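Local coordinates for uncharacterized protein (Bacteroides ovatus, PDB 4FS7) that is of unknown function but, as an extracellular leucine-rich repeat protein of the BspA type, probably binds other proteins, at residues Leu196-Asp201 / Leu219-Asp224. Sequence-based numbering, arbitrary orientation.
Sequences LKIIRD and LYYLGD
Two successive turns of the leucine-rich repeat solenoid run parallel here, strand 198-199 pairing with strand 221-222 through the bridges I198-Y221 and I199-L222. I199 N gives Y221 O a nearly straight bond (3.1 Å), and I199 O takes G223 N at 2.8 Å, close to the C=O axis. K197 O accepts Y220 N at 3.0 Å and, weakly, Y221 N.

D201 carries the far end. Its CB lies 3.5 Å from D224 O, and CG, anti to the carbonyl carbon (chi1 -59°), rests against D224 CB. OD1 then reaches over the CA of G223 and is met from above the carboxylate plane by D224 N at 2.9 Å. OD2, the other tip oxygen, accepts a hydrogen bond from a water that also donates to D224 OD2. The two carboxylates are stacked with planes 3° apart, D201 OD2 lying 4.2 Å from D224 OD2; the shared water, donating to both, probably offsets the repulsion of like charges, whose closeness might still raise the pKa of one acid. D224 repeats the pattern, its OD1 accepting K246 N from the next turn.

On the face bearing I198 and Y221, the two side chains cross obliquely, I198 CG2 against Y221 CD1. I198 CD1 also touches Y220 OH at 3.5 Å. Y220, its CG in the crowded position between N and carbonyl carbon (chi1 66°), stands with one ring face over K197 O. On the buried face of I199 and L222, I199 CD1 packs against L222 CD2 and L219 CD2, forming part of the leucine-rich core.

F241 adjoins L219 and L222 in that core, and the parallel sheet continues through strand 175-176 beside 198-199 and strand 243-244 beside 221-222.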
loop_
_atom_site.group_PDB
_atom_site.type_symbol
_atom_site.label_atom_id
_atom_site.label_comp_id
_atom_site.label_asym_id
_atom_site.label_seq_id
_atom_site.Cartn_x
_atom_site.Cartn_y
_atom_site.Cartn_z
ATOM N N LEU A 196 6.148 -13.366 -7.536
ATOM C CA LEU A 196 5.033 -12.705 -6.855
ATOM C C LEU A 196 3.808 -12.700 -7.766
ATOM O O LEU A 196 3.925 -12.413 -8.958
ATOM C CB LEU A 196 5.407 -11.258 -6.482
ATOM C CG LEU A 196 4.479 -10.591 -5.486
ATOM C CD1 LEU A 196 4.591 -11.204 -4.089
ATOM C CD2 LEU A 196 4.729 -9.092 -5.442
ATOM N N LYS A 197 2.652 -12.982 -7.173
ATOM C CA LYS A 197 1.353 -13.058 -7.871
ATOM C C LYS A 197 0.423 -11.895 -7.566
ATOM O O LYS A 197 -0.250 -11.362 -8.441
ATOM C CB LYS A 197 0.615 -14.336 -7.476
ATOM C CG LYS A 197 1.392 -15.659 -7.775
ATOM C CD LYS A 197 1.547 -15.933 -9.300
ATOM C CE LYS A 197 2.494 -17.069 -9.639
ATOM N NZ LYS A 197 1.919 -18.396 -9.301
ATOM N N ILE A 198 0.396 -11.511 -6.290
ATOM C CA ILE A 198 -0.618 -10.581 -5.747
ATOM C C ILE A 198 -0.004 -9.570 -4.805
ATOM O O ILE A 198 0.742 -9.966 -3.903
ATOM C CB ILE A 198 -1.705 -11.423 -4.972
ATOM C CG1 ILE A 198 -2.456 -12.352 -5.915
ATOM C CG2 ILE A 198 -2.641 -10.503 -4.168
ATOM C CD1 ILE A 198 -3.293 -13.403 -5.186
ATOM N N ILE A 199 -0.350 -8.301 -4.983
ATOM C CA ILE A 199 -0.079 -7.236 -4.004
ATOM C C ILE A 199 -1.444 -6.785 -3.514
ATOM O O ILE A 199 -2.266 -6.291 -4.304
ATOM C CB ILE A 199 0.727 -6.068 -4.604
ATOM C CG1 ILE A 199 2.121 -6.544 -5.008
ATOM C CG2 ILE A 199 0.765 -4.894 -3.648
ATOM C CD1 ILE A 199 2.952 -5.530 -5.799
ATOM N N ARG A 200 -1.702 -6.958 -2.222
ATOM C CA ARG A 200 -2.992 -6.633 -1.638
ATOM C C ARG A 200 -3.157 -5.154 -1.342
ATOM O O ARG A 200 -2.249 -4.344 -1.523
ATOM C CB ARG A 200 -3.235 -7.507 -0.401
ATOM C CG ARG A 200 -3.441 -8.975 -0.753
ATOM C CD ARG A 200 -3.966 -9.763 0.437
ATOM N NE ARG A 200 -4.265 -11.158 0.121
ATOM C CZ ARG A 200 -4.281 -12.156 1.025
ATOM N NH1 ARG A 200 -3.963 -11.908 2.299
ATOM N NH2 ARG A 200 -4.555 -13.416 0.648
ATOM N N ASP A 201 -4.343 -4.813 -0.856
ATOM C CA ASP A 201 -4.728 -3.413 -0.654
ATOM C C ASP A 201 -3.744 -2.667 0.208
ATOM O O ASP A 201 -3.255 -3.215 1.203
ATOM C CB ASP A 201 -6.116 -3.317 0.019
ATOM C CG ASP A 201 -7.260 -3.972 -0.720
ATOM O OD1 ASP A 201 -7.148 -4.334 -1.870
ATOM O OD2 ASP A 201 -8.351 -4.092 -0.102
ATOM N N LEU A 219 3.162 -11.321 -11.724
ATOM C CA LEU A 219 2.325 -10.464 -10.929
ATOM C C LEU A 219 1.109 -10.023 -11.723
ATOM O O LEU A 219 1.235 -9.389 -12.765
ATOM C CB LEU A 219 3.135 -9.262 -10.461
ATOM C CG LEU A 219 2.395 -8.176 -9.695
ATOM C CD1 LEU A 219 1.805 -8.661 -8.393
ATOM C CD2 LEU A 219 3.341 -7.023 -9.448
ATOM N N TYR A 220 -0.076 -10.402 -11.240
ATOM C CA TYR A 220 -1.284 -10.138 -12.035
ATOM C C TYR A 220 -2.304 -9.246 -11.370
ATOM O O TYR A 220 -3.266 -8.846 -12.018
ATOM C CB TYR A 220 -1.924 -11.447 -12.507
ATOM C CG TYR A 220 -2.469 -12.302 -11.422
ATOM C CD1 TYR A 220 -3.679 -12.020 -10.831
ATOM C CD2 TYR A 220 -1.752 -13.418 -10.968
ATOM C CE1 TYR A 220 -4.186 -12.845 -9.814
ATOM C CE2 TYR A 220 -2.238 -14.224 -9.954
ATOM C CZ TYR A 220 -3.454 -13.918 -9.376
ATOM O OH TYR A 220 -3.991 -14.705 -8.384
ATOM N N TYR A 221 -2.108 -8.931 -10.084
ATOM C CA TYR A 221 -3.087 -8.195 -9.301
ATOM C C TYR A 221 -2.478 -7.150 -8.430
ATOM O O TYR A 221 -1.563 -7.440 -7.666
ATOM C CB TYR A 221 -3.900 -9.180 -8.440
ATOM C CG TYR A 221 -4.968 -8.532 -7.573
ATOM C CD1 TYR A 221 -4.688 -8.013 -6.308
ATOM C CD2 TYR A 221 -6.241 -8.388 -8.044
ATOM C CE1 TYR A 221 -5.672 -7.430 -5.537
ATOM C CE2 TYR A 221 -7.226 -7.759 -7.292
ATOM C CZ TYR A 221 -6.933 -7.269 -6.037
ATOM O OH TYR A 221 -7.922 -6.656 -5.262
ATOM N N LEU A 222 -3.027 -5.944 -8.487
ATOM C CA LEU A 222 -2.715 -4.857 -7.518
ATOM C C LEU A 222 -4.001 -4.412 -6.855
ATOM O O LEU A 222 -4.943 -4.018 -7.525
ATOM C CB LEU A 222 -2.110 -3.579 -8.141
ATOM C CG LEU A 222 -0.854 -3.709 -8.968
ATOM C CD1 LEU A 222 -0.410 -2.362 -9.572
ATOM C CD2 LEU A 222 0.287 -4.338 -8.225
ATOM N N GLY A 223 -4.030 -4.446 -5.521
ATOM C CA GLY A 223 -5.211 -4.140 -4.747
ATOM C C GLY A 223 -5.484 -2.644 -4.585
ATOM O O GLY A 223 -4.736 -1.756 -5.049
ATOM N N ASP A 224 -6.579 -2.369 -3.911
ATOM C CA ASP A 224 -7.045 -1.024 -3.722
ATOM C C ASP A 224 -5.987 -0.168 -3.022
ATOM O O ASP A 224 -5.404 -0.608 -2.030
ATOM C CB ASP A 224 -8.330 -0.973 -2.858
ATOM C CG ASP A 224 -9.546 -1.658 -3.463
ATOM O OD1 ASP A 224 -9.496 -2.125 -4.603
ATOM O OD2 ASP A 224 -10.565 -1.699 -2.739
HETATM O O HOH W 1 -10.409 -1.812 0.037
#